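Local structure of Rab3 interacting molecule variant 2 (Drosophila melanogaster, 4TS6) at residues Thr33-Arg38 / Arg44-Lys49; Phe79-Leu84 / Arg92-Thr97. The protein bears the C2A domain of RIM, probably a partner of Rab3 that takes part in transmitter release at synaptic active zones. All coordinates share one frame; numbering follows the deposited sequence.

Contact 1 of 2, residues Thr33-Arg38 / Arg44-Lys49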
ATOM      1  N   THR A  33       5.129   6.597   8.023  1.00 33.94           N
ATOM      2  CA  THR A  33       5.743   7.553   8.929  1.00 36.01           C
ATOM      3  C   THR A  33       6.504   8.609   8.134  1.00 32.15           C
ATOM      4  O   THR A  33       6.911   8.351   7.003  1.00 36.55           O
ATOM      5  CB  THR A  33       6.701   6.829   9.919  1.00 45.74           C
ATOM      6  OG1 THR A  33       7.021   7.696  11.010  1.00 54.03           O
ATOM      7  CG2 THR A  33       7.986   6.416   9.237  1.00 38.57           C
ATOM      8  N   GLY A  34       6.688   9.792   8.711  1.00 31.70           N
ATOM      9  CA  GLY A  34       7.534  10.808   8.108  1.00 32.79           C
ATOM     10  C   GLY A  34       6.935  11.524   6.908  1.00 31.79           C
ATOM     11  O   GLY A  34       7.653  12.147   6.124  1.00 39.53           O
ATOM     12  N   LEU A  35       5.620  11.447   6.753  1.00 31.39           N
ATOM     13  CA  LEU A  35       4.973  12.162   5.659  1.00 30.76           C
ATOM     14  C   LEU A  35       5.107  13.667   5.854  1.00 34.68           C
ATOM     15  O   LEU A  35       5.190  14.156   6.981  1.00 40.53           O
ATOM     16  CB  LEU A  35       3.499  11.781   5.569  1.00 32.19           C
ATOM     17  CG  LEU A  35       3.215  10.280   5.536  1.00 37.92           C
ATOM     18  CD1 LEU A  35       1.733  10.055   5.389  1.00 32.08           C
ATOM     19  CD2 LEU A  35       3.993   9.579   4.427  1.00 31.76           C
ATOM     20  N   SER A  36       5.134  14.405   4.755  1.00 36.97           N
ATOM     21  CA  SER A  36       5.207  15.854   4.824  1.00 41.55           C
ATOM     22  C   SER A  36       3.866  16.420   5.267  1.00 36.82           C
ATOM     23  O   SER A  36       2.828  15.756   5.154  1.00 37.08           O
ATOM     24  CB  SER A  36       5.514  16.404   3.438  1.00 49.37           C
ATOM     25  OG  SER A  36       4.554  15.919   2.512  1.00 49.76           O
ATOM     26  N   LEU A  37       3.893  17.650   5.764  1.00 36.23           N
ATOM     27  CA  LEU A  37       2.667  18.423   5.938  1.00 46.11           C
ATOM     28  C   LEU A  37       2.237  18.958   4.573  1.00 43.64           C
ATOM     29  O   LEU A  37       3.001  18.911   3.605  1.00 48.78           O
ATOM     30  CB  LEU A  37       2.908  19.594   6.886  1.00 45.18           C
ATOM     31  CG  LEU A  37       3.469  19.289   8.273  1.00 50.17           C
ATOM     32  CD1 LEU A  37       3.930  20.573   8.963  1.00 50.32           C
ATOM     33  CD2 LEU A  37       2.425  18.577   9.113  1.00 48.45           C
ATOM     34  N   ARG A  38       1.013  19.462   4.486  1.00 41.70           N
ATOM     35  CA  ARG A  38       0.604  20.184   3.291  1.00 46.68           C
ATOM     36  C   ARG A  38       1.287  21.552   3.298  1.00 49.61           C
ATOM     37  O   ARG A  38       1.806  21.979   4.329  1.00 52.64           O
ATOM     38  CB  ARG A  38      -0.911  20.351   3.266  1.00 41.74           C
ATOM     39  CG  ARG A  38      -1.682  19.043   3.254  1.00 34.47           C
ATOM     40  CD  ARG A  38      -3.180  19.328   3.217  1.00 44.70           C
ATOM     41  NE  ARG A  38      -3.969  18.105   3.135  1.00 52.87           N
ATOM     42  CZ  ARG A  38      -5.270  18.039   3.400  1.00 54.95           C
ATOM     43  NH1 ARG A  38      -5.911  16.881   3.294  1.00 38.59           N
ATOM     44  NH2 ARG A  38      -5.932  19.127   3.775  1.00 54.49           N
ATOM     45  N   ARG A  44      -1.935  15.787   6.896  1.00 32.21           N
ATOM     46  CA  ARG A  44      -2.626  15.082   5.836  1.00 33.02           C
ATOM     47  C   ARG A  44      -3.685  14.149   6.406  1.00 36.15           C
ATOM     48  O   ARG A  44      -3.746  13.917   7.616  1.00 35.42           O
ATOM     49  CB  ARG A  44      -1.607  14.303   5.007  1.00 37.15           C
ATOM     50  CG  ARG A  44      -0.555  15.211   4.409  1.00 45.24           C
ATOM     51  CD  ARG A  44       0.214  14.550   3.290  1.00 41.49           C
ATOM     52  NE  ARG A  44       1.237  15.452   2.773  1.00 36.53           N
ATOM     53  CZ  ARG A  44       1.120  16.158   1.655  1.00 46.01           C
ATOM     54  NH1 ARG A  44       2.107  16.957   1.273  1.00 52.54           N
ATOM     55  NH2 ARG A  44       0.017  16.072   0.924  1.00 42.95           N
ATOM     56  N   ASN A  45      -4.517  13.622   5.517  1.00 29.04           N
ATOM     57  CA  ASN A  45      -5.509  12.619   5.866  1.00 26.14           C
ATOM     58  C   ASN A  45      -5.275  11.439   4.958  1.00 24.67           C
ATOM     59  O   ASN A  45      -5.988  11.262   3.962  1.00 22.54           O
ATOM     60  CB  ASN A  45      -6.925  13.146   5.645  1.00 28.56           C
ATOM     61  CG  ASN A  45      -7.179  14.449   6.369  1.00 42.19           C
ATOM     62  OD1 ASN A  45      -7.106  14.509   7.595  1.00 34.62           O
ATOM     63  ND2 ASN A  45      -7.502  15.500   5.617  1.00 49.22           N
ATOM     64  N   PRO A  46      -4.273  10.625   5.295  1.00 25.77           N
ATOM     65  CA  PRO A  46      -3.738   9.565   4.441  1.00 23.09           C
ATOM     66  C   PRO A  46      -4.580   8.287   4.369  1.00 19.95           C
ATOM     67  O   PRO A  46      -5.099   7.830   5.384  1.00 23.90           O
ATOM     68  CB  PRO A  46      -2.373   9.235   5.099  1.00 24.86           C
ATOM     69  CG  PRO A  46      -2.144  10.293   6.159  1.00 27.41           C
ATOM     70  CD  PRO A  46      -3.514  10.757   6.555  1.00 26.31           C
ATOM     71  N   TYR A  47      -4.715   7.737   3.166  1.00 18.70           N
ATOM     72  CA  TYR A  47      -5.231   6.385   2.956  1.00 18.48           C
ATOM     73  C   TYR A  47      -4.415   5.792   1.849  1.00 23.60           C
ATOM     74  O   TYR A  47      -3.719   6.514   1.125  1.00 21.36           O
ATOM     75  CB  TYR A  47      -6.709   6.363   2.553  1.00 18.58           C
ATOM     76  CG  TYR A  47      -7.019   7.047   1.233  1.00 22.23           C
ATOM     77  CD1 TYR A  47      -7.233   8.418   1.170  1.00 21.28           C
ATOM     78  CD2 TYR A  47      -7.117   6.316   0.055  1.00 24.84           C
ATOM     79  CE1 TYR A  47      -7.545   9.049  -0.047  1.00 25.32           C
ATOM     80  CE2 TYR A  47      -7.411   6.932  -1.156  1.00 22.63           C
ATOM     81  CZ  TYR A  47      -7.627   8.291  -1.203  1.00 23.70           C
ATOM     82  OH  TYR A  47      -7.932   8.889  -2.422  1.00 18.47           O
ATOM     83  N   ALA A  48      -4.494   4.470   1.703  1.00 17.82           N
ATOM     84  CA  ALA A  48      -3.694   3.816   0.690  1.00 15.47           C
ATOM     85  C   ALA A  48      -4.575   3.033  -0.248  1.00 21.05           C
ATOM     86  O   ALA A  48      -5.629   2.533   0.141  1.00 21.90           O
ATOM     87  CB  ALA A  48      -2.652   2.910   1.334  1.00 23.89           C
ATOM     88  N   LYS A  49      -4.150   2.950  -1.501  1.00 18.18           N
ATOM     89  CA  LYS A  49      -4.822   2.104  -2.454  1.00 16.03           C
ATOM     90  C   LYS A  49      -3.821   1.044  -2.872  1.00 20.75           C
ATOM     91  O   LYS A  49      -2.631   1.326  -2.996  1.00 23.72           O
ATOM     92  CB  LYS A  49      -5.266   2.928  -3.670  1.00 20.70           C
ATOM     93  CG  LYS A  49      -6.765   2.939  -3.886  1.00 42.23           C
ATOM     94  CD  LYS A  49      -7.304   4.312  -4.270  1.00 48.47           C
ATOM     95  CE  LYS A  49      -6.971   4.711  -5.699  1.00 56.78           C
ATOM     96  NZ  LYS A  49      -7.788   5.897  -6.139  1.00 51.33           N
TER
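The guanidinium of Arg44 has one face under the aliphatic part of Arg38, whose CG stands 4.1 Å above its plane and off toward the rim, while at its edge Ser36 O lies close to the plane. Arg44 holds Ser36 side-on with two nitrogens. Arg44 NE donates to Ser36 O over 2.9 Å in a bent bond (143° at the hydrogen), reaching the oxygen from above the carbonyl plane, and Arg44 NH1 donates to Ser36 OG, also over 2.9 Å. The hydroxyl can meet it because OG is folded between the backbone N and the carbonyl carbon, chi1 55°. A second reach, from Arg44 NE to Ser36 OG at 3.4 Å, is weak. These bonds tie the two ends of the connection between strands 24-33 and 46-53, which probably corresponds to the first top loop of a synaptotagmin-type C2 sandwich, a calcium-binding loop in many relatives. A methionine in place of Arg44 would probably leave Ser36 O and OG without their shared donor and free this end of the loop to shift. The guanidinium of Arg38 stands nearly upright, 85° from the amide plane of Asn45; Arg38 NH1 and Asn45 ND2 are 3.1 Å apart, but both are donors and do not bond. The two side chains are paired elsewhere: Arg38 through NE, in a salt bridge with Asp100, and Asn45 through ND2 to Tyr101 O and through OD1 from Thr69 N. Asp100 also forms a long, weak ion pair with Arg44 NH2, and its carboxylate probably offsets the like charges of the two arginines. Deeper in, Leu35 CD1 rests on the ring of Pro46, 4.0 Å from its CG, where strand 46-53 begins.

Contact 2 of 2, residues Phe79-Leu84 / Arg92-Thr97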
ATOM      1  N   PHE A  79      -5.124  -7.191   3.470  1.00 25.88           N
ATOM      2  CA  PHE A  79      -5.898  -7.476   2.266  1.00 23.91           C
ATOM      3  C   PHE A  79      -5.456  -8.824   1.722  1.00 29.37           C
ATOM      4  O   PHE A  79      -4.312  -9.231   1.915  1.00 24.86           O
ATOM      5  CB  PHE A  79      -5.667  -6.396   1.207  1.00 25.12           C
ATOM      6  CG  PHE A  79      -6.052  -5.005   1.659  1.00 24.68           C
ATOM      7  CD1 PHE A  79      -7.367  -4.709   1.996  1.00 25.00           C
ATOM      8  CD2 PHE A  79      -5.102  -3.998   1.724  1.00 27.95           C
ATOM      9  CE1 PHE A  79      -7.724  -3.421   2.413  1.00 23.09           C
ATOM     10  CE2 PHE A  79      -5.449  -2.714   2.131  1.00 31.94           C
ATOM     11  CZ  PHE A  79      -6.766  -2.428   2.476  1.00 24.37           C
ATOM     12  N   VAL A  80      -6.359  -9.518   1.042  1.00 25.15           N
ATOM     13  CA  VAL A  80      -6.042 -10.846   0.522  1.00 24.69           C
ATOM     14  C   VAL A  80      -6.333 -10.898  -0.977  1.00 29.18           C
ATOM     15  O   VAL A  80      -7.370 -10.407  -1.425  1.00 31.64           O
ATOM     16  CB  VAL A  80      -6.856 -11.936   1.255  1.00 36.01           C
ATOM     17  CG1 VAL A  80      -6.611 -13.293   0.632  1.00 30.96           C
ATOM     18  CG2 VAL A  80      -6.482 -11.970   2.721  1.00 38.12           C
ATOM     19  N   TYR A  81      -5.400 -11.454  -1.748  1.00 21.63           N
ATOM     20  CA  TYR A  81      -5.612 -11.699  -3.172  1.00 23.99           C
ATOM     21  C   TYR A  81      -5.630 -13.199  -3.382  1.00 23.45           C
ATOM     22  O   TYR A  81      -4.657 -13.863  -3.057  1.00 23.26           O
ATOM     23  CB  TYR A  81      -4.476 -11.093  -3.991  1.00 26.93           C
ATOM     24  CG  TYR A  81      -4.526  -9.586  -4.056  1.00 30.35           C
ATOM     25  CD1 TYR A  81      -5.411  -8.944  -4.915  1.00 24.19           C
ATOM     26  CD2 TYR A  81      -3.693  -8.806  -3.268  1.00 22.09           C
ATOM     27  CE1 TYR A  81      -5.470  -7.555  -4.987  1.00 29.54           C
ATOM     28  CE2 TYR A  81      -3.743  -7.402  -3.333  1.00 24.28           C
ATOM     29  CZ  TYR A  81      -4.640  -6.793  -4.195  1.00 22.29           C
ATOM     30  OH  TYR A  81      -4.705  -5.416  -4.283  1.00 22.14           O
ATOM     31  N   SER A  82      -6.716 -13.721  -3.942  1.00 22.53           N
ATOM     32  CA  SER A  82      -6.931 -15.164  -4.028  1.00 26.24           C
ATOM     33  C   SER A  82      -6.679 -15.745  -5.416  1.00 26.30           C
ATOM     34  O   SER A  82      -6.500 -15.007  -6.389  1.00 24.99           O
ATOM     35  CB  SER A  82      -8.364 -15.485  -3.592  1.00 26.72           C
ATOM     36  OG  SER A  82      -8.616 -14.949  -2.308  1.00 36.88           O
ATOM     37  N   GLY A  83      -6.654 -17.073  -5.508  1.00 22.60           N
ATOM     38  CA  GLY A  83      -6.514 -17.739  -6.797  1.00 24.38           C
ATOM     39  C   GLY A  83      -5.138 -17.608  -7.432  1.00 23.37           C
ATOM     40  O   GLY A  83      -5.022 -17.541  -8.662  1.00 27.37           O
ATOM     41  N   LEU A  84      -4.092 -17.631  -6.609  1.00 24.95           N
ATOM     42  CA  LEU A  84      -2.726 -17.407  -7.094  1.00 24.12           C
ATOM     43  C   LEU A  84      -1.746 -18.504  -6.669  1.00 27.59           C
ATOM     44  O   LEU A  84      -1.599 -18.768  -5.477  1.00 28.15           O
ATOM     45  CB  LEU A  84      -2.217 -16.058  -6.559  1.00 24.20           C
ATOM     46  CG  LEU A  84      -2.969 -14.836  -7.088  1.00 27.20           C
ATOM     47  CD1 LEU A  84      -2.684 -13.588  -6.264  1.00 28.05           C
ATOM     48  CD2 LEU A  84      -2.619 -14.603  -8.552  1.00 30.57           C
ATOM     49  N   ARG A  92       4.024  -9.988 -12.054  1.00 24.98           N
ATOM     50  CA  ARG A  92       3.068  -9.050 -11.465  1.00 25.44           C
ATOM     51  C   ARG A  92       3.721  -8.071 -10.501  1.00 29.75           C
ATOM     52  O   ARG A  92       4.819  -8.318  -9.991  1.00 22.02           O
ATOM     53  CB  ARG A  92       1.927  -9.785 -10.770  1.00 24.68           C
ATOM     54  CG  ARG A  92       1.243 -10.767 -11.678  1.00 25.38           C
ATOM     55  CD  ARG A  92      -0.171 -11.004 -11.227  1.00 32.85           C
ATOM     56  NE  ARG A  92      -0.632 -12.291 -11.732  1.00 50.33           N
ATOM     57  CZ  ARG A  92      -1.888 -12.717 -11.665  1.00 53.63           C
ATOM     58  NH1 ARG A  92      -2.823 -11.943 -11.119  1.00 37.95           N
ATOM     59  NH2 ARG A  92      -2.201 -13.915 -12.152  1.00 46.33           N
ATOM     60  N   LEU A  93       3.041  -6.950 -10.264  1.00 26.69           N
ATOM     61  CA  LEU A  93       3.571  -5.907  -9.388  1.00 24.18           C
ATOM     62  C   LEU A  93       2.529  -5.582  -8.339  1.00 23.80           C
ATOM     63  O   LEU A  93       1.354  -5.469  -8.659  1.00 24.35           O
ATOM     64  CB  LEU A  93       3.874  -4.635 -10.180  1.00 24.36           C
ATOM     65  CG  LEU A  93       4.929  -4.718 -11.275  1.00 26.48           C
ATOM     66  CD1 LEU A  93       5.084  -3.366 -11.950  1.00 26.79           C
ATOM     67  CD2 LEU A  93       6.244  -5.164 -10.700  1.00 24.93           C
ATOM     68  N   LEU A  94       2.947  -5.440  -7.087  1.00 26.99           N
ATOM     69  CA  LEU A  94       2.034  -4.900  -6.080  1.00 20.55           C
ATOM     70  C   LEU A  94       2.277  -3.395  -6.024  1.00 23.25           C
ATOM     71  O   LEU A  94       3.383  -2.953  -5.726  1.00 28.49           O
ATOM     72  CB  LEU A  94       2.292  -5.518  -4.706  1.00 25.77           C
ATOM     73  CG  LEU A  94       1.222  -5.216  -3.651  1.00 30.69           C
ATOM     74  CD1 LEU A  94      -0.022  -6.006  -3.970  1.00 24.36           C
ATOM     75  CD2 LEU A  94       1.725  -5.542  -2.250  1.00 27.09           C
ATOM     76  N   GLU A  95       1.252  -2.608  -6.333  1.00 20.17           N
ATOM     77  CA  GLU A  95       1.397  -1.155  -6.415  1.00 18.12           C
ATOM     78  C   GLU A  95       0.599  -0.568  -5.267  1.00 21.94           C
ATOM     79  O   GLU A  95      -0.630  -0.674  -5.242  1.00 21.28           O
ATOM     80  CB  GLU A  95       0.847  -0.638  -7.756  1.00 22.89           C
ATOM     81  CG  GLU A  95       1.080   0.866  -8.015  1.00 28.30           C
ATOM     82  CD  GLU A  95       0.183   1.420  -9.118  1.00 34.02           C
ATOM     83  OE1 GLU A  95       0.701   1.793 -10.209  1.00 23.74           O
ATOM     84  OE2 GLU A  95      -1.045   1.493  -8.883  1.00 31.92           O
ATOM     85  N   VAL A  96       1.301   0.021  -4.302  1.00 20.88           N
ATOM     86  CA  VAL A  96       0.659   0.627  -3.142  1.00 19.78           C
ATOM     87  C   VAL A  96       0.853   2.128  -3.261  1.00 22.73           C
ATOM     88  O   VAL A  96       1.985   2.618  -3.322  1.00 21.01           O
ATOM     89  CB  VAL A  96       1.303   0.154  -1.817  1.00 23.03           C
ATOM     90  CG1 VAL A  96       0.576   0.796  -0.622  1.00 26.54           C
ATOM     91  CG2 VAL A  96       1.290  -1.383  -1.709  1.00 22.53           C
ATOM     92  N   THR A  97      -0.247   2.866  -3.299  0.53 20.78           N
ATOM     93  CA  THR A  97      -0.156   4.305  -3.467  0.53 20.20           C
ATOM     94  C   THR A  97      -0.801   5.008  -2.285  0.53 20.81           C
ATOM     95  O   THR A  97      -1.915   4.665  -1.894  0.53 24.07           O
ATOM     96  CB  THR A  97      -0.848   4.750  -4.758  0.53 21.72           C
ATOM     97  OG1 THR A  97      -0.331   4.000  -5.867  0.53 23.18           O
ATOM     98  CG2 THR A  97      -0.615   6.214  -4.996  0.53 20.25           C
TER
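The hydroxyl of Tyr81, whose ring reaches across to Leu94, is fixed by a hydrogen bond to Ser60 O, and the ring also takes part in a cation-pi contact with Arg62. No hydrogen bond passes between residues 79-84 and 92-97; they meet through side chains alone, in two separate places. In the first, Tyr81 CE2 lies 4.0 Å from Leu94 CD1. The methyl approaches the ring obliquely. With CG anti to the backbone N (chi1 -169°) and the second torsion near 73°, Leu94 brings CD1 to the tyrosine, although its CB does not point there.

The second place pairs an apolar group with a charged one. Leu84 CD2 sits over one face of the Arg92 guanidinium, 3.4 Å above the plane and displaced toward the rim, 3.7 Å from both Arg92 NH1 and Arg92 NH2. A methyl laid on this flat face leaves the N-H directions, which lie in the plane, unblocked by the leucine. The arginine reaches it with its chain extended from CG to NE, and Arg92 NE has a weak bond to Asp88 O.

The backbones stay well apart, with Tyr81 CA 10.6 Å from Leu94 CA, a separation that fits strands of two facing sheets. Leu84 and Arg92 lie in the loops just after strand 74-81 and just before strand 93-100. Strand 74-81 is an outermost strand of one sheet of the C2 sandwich and strand 93-100 an inner strand of the other; Val50 of strand 46-53 touches both Tyr81 and Leu94 in the interior, and Leu84 packs on Leu52 of that same strand.

How the contacts relate
Contact 1 is a partly buried contact between loop ends; contact 2 is mostly buried, crossing from sheet to sheet at Tyr81 and Leu94 and reaching the adjoining loops at Leu84 and Arg92. Their chemistry follows: arginine hydrogen bonds to a serine in the first, apolar packing with a methyl-covered guanidinium in the second. Their centres lie about 21 Å apart, on opposite sides of the centre of the chain. Strands 46-53 and 93-100, antiparallel neighbours in one sheet, bring them together, with Lys49 N and Thr97 O 2.8 Å apart in a probable hydrogen bond. Both contacts join parts close in sequence, but contact 1 closes the loop between strands 24-33 and 46-53, one in each sheet.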